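Local coordinates for PKS_KS domain-containing protein (Photorhabdus luminescens subsp. laumondii, PDB 6SMO) that probably acts as a beta-ketoacyl synthase of the thiolase-like superfamily, extending acyl chains, and holds a poly-oxo dodecanal chain in its pocket, at residues H332-T336 / A337-I341. Residues are numbered along the deposited sequence; the frame is centred on the assembly and turned at random.
Sequences HGSST and AQNDI
Thr336 meets Asn339 at the first turn of helix 337-350: it sits directly before the helix and its side chain accepts from Asn339 N, which makes it the N-cap. Asn339 N donates to Thr336 OG1 over 3.4 Å with an N-H...O angle of 146°, a weak capping bond. With OG1 set between the backbone N and the carbonyl carbon, the hydroxyl turns over the helix end and also lies beside Asn339 CB. Ser334 OG, 3.3 Å from Thr336 OG1, adds a weak bond between the two hydroxyls.

The Asn339 side chain leaves the helix toward the loop. Its CG is anti to the backbone N (chi1 179°), which carries the amide past Ser334 to His332. There the amide group approaches CD2 of the imidazole, the two planes 62° apart.

Asp340 reaches back to the loop backbone: Ser335 N donates weakly to its OD1 at 3.3 Å, while OD2 accepts from Phe251 N, so both carboxylate oxygens are engaged.

The loop follows strand 326-330. His332, its ring meeting that of His369, lies about 6 Å from the bound poly-oxo dodecanal; with Cys191 in the pocket, this is consistent with the Cys-His-His arrangement of beta-ketoacyl synthases. Weak bonds to one hydroxyl and one carboxylate thus join helix start to loop, with Glu343 of the same helix bonding His332 N and Gly333 N, while the Asn339 amide packs against His332, near the ligand.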
# COMPACT_ATOMS: atom_id res chain seq x y z
N HIS B 332 15.62 3.80 -8.14
CA HIS B 332 14.38 3.09 -8.52
C HIS B 332 14.49 2.66 -9.98
O HIS B 332 14.24 1.48 -10.24
CB HIS B 332 13.20 4.03 -8.26
CG HIS B 332 11.87 3.46 -8.57
ND1 HIS B 332 11.21 2.65 -7.70
CD2 HIS B 332 11.06 3.60 -9.64
CE1 HIS B 332 10.06 2.30 -8.22
NE2 HIS B 332 9.94 2.87 -9.40
N GLY B 333 14.88 3.58 -10.87
CA GLY B 333 15.16 3.31 -12.29
C GLY B 333 14.14 2.48 -13.04
O GLY B 333 14.54 1.43 -13.55
N SER B 334 12.87 2.89 -13.10
CA SER B 334 11.82 2.10 -13.81
C SER B 334 12.00 2.07 -15.34
O SER B 334 11.43 1.18 -15.98
CB SER B 334 10.44 2.53 -13.41
OG SER B 334 10.27 3.92 -13.57
N SER B 335 12.70 3.05 -15.90
CA SER B 335 12.94 3.19 -17.37
C SER B 335 11.71 3.82 -18.04
O SER B 335 11.47 3.53 -19.23
CB SER B 335 13.32 1.87 -18.01
OG SER B 335 13.72 2.06 -19.35
N THR B 336 10.97 4.66 -17.31
CA THR B 336 9.94 5.59 -17.86
C THR B 336 10.60 6.95 -18.07
O THR B 336 11.65 7.20 -17.44
CB THR B 336 8.72 5.70 -16.94
OG1 THR B 336 9.15 6.23 -15.68
CG2 THR B 336 8.01 4.38 -16.73
N ALA B 337 10.00 7.80 -18.91
CA ALA B 337 10.52 9.14 -19.27
C ALA B 337 10.58 10.04 -18.03
O ALA B 337 11.55 10.81 -17.90
CB ALA B 337 9.67 9.75 -20.36
N GLN B 338 9.58 9.94 -17.14
CA GLN B 338 9.33 10.90 -16.03
C GLN B 338 10.07 10.48 -14.75
O GLN B 338 10.46 11.39 -13.99
CB GLN B 338 7.83 11.03 -15.77
CG GLN B 338 7.06 11.63 -16.93
CD GLN B 338 5.63 11.97 -16.57
OE1 GLN B 338 4.68 11.42 -17.13
NE2 GLN B 338 5.47 12.88 -15.63
N ASN B 339 10.25 9.18 -14.52
CA ASN B 339 10.86 8.64 -13.27
C ASN B 339 12.37 8.91 -13.25
O ASN B 339 12.86 9.38 -12.20
CB ASN B 339 10.61 7.14 -13.10
CG ASN B 339 11.24 6.58 -11.84
OD1 ASN B 339 12.27 5.92 -11.90
ND2 ASN B 339 10.64 6.85 -10.69
N ASP B 340 13.06 8.61 -14.34
CA ASP B 340 14.55 8.62 -14.42
C ASP B 340 15.07 10.07 -14.36
O ASP B 340 16.13 10.28 -13.73
CB ASP B 340 15.04 7.91 -15.68
CG ASP B 340 14.73 6.42 -15.72
OD1 ASP B 340 13.99 5.95 -14.83
OD2 ASP B 340 15.23 5.74 -16.64
N ILE B 341 14.35 11.01 -14.98
CA ILE B 341 14.68 12.47 -14.93
C ILE B 341 14.41 12.99 -13.51
O ILE B 341 15.21 13.82 -13.04
CB ILE B 341 13.91 13.26 -16.02
CG1 ILE B 341 14.45 14.69 -16.15
CG2 ILE B 341 12.41 13.25 -15.77
CD1 ILE B 341 14.05 15.38 -17.44